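Local structure of uncharacterized protein (Staphylococcus aureus subsp. aureus, 3H04) at residues A[73-78]-A[187-192]. The protein is of unknown function but probably acts as a serine hydrolase of the alpha/beta-hydrolase fold, related to feruloyl esterases. Numbering follows the deposited sequence.
Sequences VSLDCI and NMINIA
In this alpha/beta-hydrolase fold, the start of helix 75-91 meets the end of helix 185-189, which belongs to the largely helical insertion between strands 121-125 and 212-217. The two helix ends are joined through the backbone by one hydrogen bond: L75 N, in the first turn of its helix, donates to I189 O at 3.0 Å. The bond is nearly straight (166° at the hydrogen) and lies in the plane of the carbonyl. N190, with positive phi, is where the chain leaves helical geometry, just after the carbonyl that accepts this bond.

S74 serves as N-cap of helix 75-91. Its OG, between the backbone N and the carbonyl carbon (chi1 79°), accepts weak bonds from D76 N and C77 N. The CB of the same serine rests against the second segment, 3.2 Å from N190 O.

Apolar contact accompanies the backbone bond. L75 and I189 run side by side in the same direction, L75 CB lying 3.7 Å from I189 CG2. With CG anti to the backbone N (chi1 178°), L75 also brings CD2 to I189 CG2 and, crossing obliquely, to I191 CD1 at 4.0 Å. Y199 touches both L75 and I191, and Y108 of helix 105-116 also touches L75.

The carboxylate of D76 divides its work. OD1 is held by a salt bridge to K198 NZ and a hydrogen bond with Y199 OH, which probably favour the ionised form. D76 crosses I191 obliquely, its other oxygen, OD2, lying 3.6 Å from I191 CG2. OD2 also accepts from a water at 2.7 Å; that water in turn accepts from A192 N at 2.9 Å, linking the carboxylate to the backbone beyond I191.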
loop_
_atom_site.group_PDB
_atom_site.type_symbol
_atom_site.label_atom_id
_atom_site.label_comp_id
_atom_site.label_asym_id
_atom_site.label_seq_id
_atom_site.Cartn_x
_atom_site.Cartn_y
_atom_site.Cartn_z
ATOM N N VAL A 73 -15.584 -1.524 -6.840
ATOM C CA VAL A 73 -15.289 -0.199 -7.419
ATOM C C VAL A 73 -14.071 -0.361 -8.312
ATOM O O VAL A 73 -13.435 -1.431 -8.310
ATOM C CB VAL A 73 -15.000 0.853 -6.360
ATOM C CG1 VAL A 73 -16.187 0.952 -5.334
ATOM C CG2 VAL A 73 -13.589 0.599 -5.679
ATOM N N SER A 74 -13.755 0.673 -9.088
ATOM C CA SER A 74 -12.578 0.645 -9.943
ATOM C C SER A 74 -11.345 1.287 -9.252
ATOM O O SER A 74 -11.438 1.917 -8.197
ATOM C CB SER A 74 -12.851 1.413 -11.244
ATOM O OG SER A 74 -12.741 2.820 -10.999
ATOM N N LEU A 75 -10.183 1.151 -9.877
ATOM C CA LEU A 75 -8.988 1.810 -9.370
ATOM C C LEU A 75 -9.125 3.350 -9.366
ATOM O O LEU A 75 -8.519 4.011 -8.532
ATOM C CB LEU A 75 -7.744 1.410 -10.173
ATOM C CG LEU A 75 -6.400 2.044 -9.812
ATOM C CD1 LEU A 75 -5.972 1.725 -8.356
ATOM C CD2 LEU A 75 -5.288 1.590 -10.746
ATOM N N ASP A 76 -9.933 3.928 -10.267
ATOM C CA ASP A 76 -10.141 5.374 -10.240
ATOM C C ASP A 76 -10.822 5.765 -8.930
ATOM O O ASP A 76 -10.469 6.770 -8.324
ATOM C CB ASP A 76 -10.983 5.899 -11.424
ATOM C CG ASP A 76 -10.197 5.974 -12.735
ATOM O OD1 ASP A 76 -8.978 6.258 -12.743
ATOM O OD2 ASP A 76 -10.835 5.733 -13.776
ATOM N N CYS A 77 -11.801 4.969 -8.518
ATOM C CA CYS A 77 -12.438 5.151 -7.224
ATOM C C CYS A 77 -11.471 4.963 -6.023
ATOM O O CYS A 77 -11.547 5.733 -5.078
ATOM C CB CYS A 77 -13.618 4.232 -7.129
ATOM S SG CYS A 77 -14.625 4.433 -5.643
ATOM N N ILE A 78 -10.600 3.933 -6.065
ATOM C CA ILE A 78 -9.609 3.718 -5.040
ATOM C C ILE A 78 -8.726 4.974 -4.847
ATOM O O ILE A 78 -8.540 5.465 -3.730
ATOM C CB ILE A 78 -8.746 2.465 -5.348
ATOM C CG1 ILE A 78 -9.624 1.189 -5.230
ATOM C CG2 ILE A 78 -7.428 2.451 -4.408
ATOM C CD1 ILE A 78 -8.854 -0.128 -5.412
ATOM N N ASN A 187 -7.708 -6.479 -15.697
ATOM C CA ASN A 187 -9.099 -6.396 -16.093
ATOM C C ASN A 187 -9.951 -5.983 -14.916
ATOM O O ASN A 187 -10.862 -5.163 -15.061
ATOM C CB ASN A 187 -9.580 -7.754 -16.618
ATOM C CG ASN A 187 -8.754 -8.256 -17.771
ATOM O OD1 ASN A 187 -9.234 -8.330 -18.899
ATOM N ND2 ASN A 187 -7.489 -8.589 -17.503
ATOM N N MET A 188 -9.639 -6.528 -13.739
ATOM C CA MET A 188 -10.432 -6.264 -12.527
ATOM C C MET A 188 -10.182 -4.873 -11.922
ATOM O O MET A 188 -11.045 -4.345 -11.225
ATOM C CB MET A 188 -10.278 -7.419 -11.549
ATOM C CG MET A 188 -10.947 -8.703 -12.132
ATOM S SD MET A 188 -10.383 -10.293 -11.492
ATOM C CE MET A 188 -11.268 -10.075 -9.927
ATOM N N ILE A 189 -9.050 -4.255 -12.269
ATOM C CA ILE A 189 -8.779 -2.829 -11.974
ATOM C C ILE A 189 -9.824 -1.906 -12.638
ATOM O O ILE A 189 -10.195 -0.889 -12.075
ATOM C CB ILE A 189 -7.318 -2.493 -12.362
ATOM C CG1 ILE A 189 -6.400 -2.835 -11.188
ATOM C CG2 ILE A 189 -7.147 -1.042 -12.840
ATOM C CD1 ILE A 189 -4.997 -3.149 -11.605
ATOM N N ASN A 190 -10.326 -2.334 -13.798
ATOM C CA ASN A 190 -11.548 -1.818 -14.417
ATOM C C ASN A 190 -11.402 -0.317 -14.732
ATOM O O ASN A 190 -12.192 0.497 -14.282
ATOM C CB ASN A 190 -12.779 -2.092 -13.538
ATOM C CG ASN A 190 -14.088 -1.869 -14.276
ATOM O OD1 ASN A 190 -14.126 -1.895 -15.508
ATOM N ND2 ASN A 190 -15.168 -1.625 -13.525
ATOM N N ILE A 191 -10.338 0.036 -15.437
ATOM C CA ILE A 191 -10.153 1.425 -15.862
ATOM C C ILE A 191 -10.007 1.464 -17.353
ATOM O O ILE A 191 -9.787 0.427 -17.964
ATOM C CB ILE A 191 -8.965 2.140 -15.170
ATOM C CG1 ILE A 191 -7.630 1.409 -15.431
ATOM C CG2 ILE A 191 -9.342 2.422 -13.752
ATOM C CD1 ILE A 191 -6.507 1.841 -14.574
ATOM N N ALA A 192 -10.130 2.672 -17.924
ATOM C CA ALA A 192 -10.252 2.839 -19.359
ATOM C C ALA A 192 -8.937 2.465 -19.992
ATOM O O ALA A 192 -8.907 1.828 -21.027
ATOM C CB ALA A 192 -10.625 4.301 -19.739
HETATM O O HOH W 1 -11.145 4.929 -16.333
#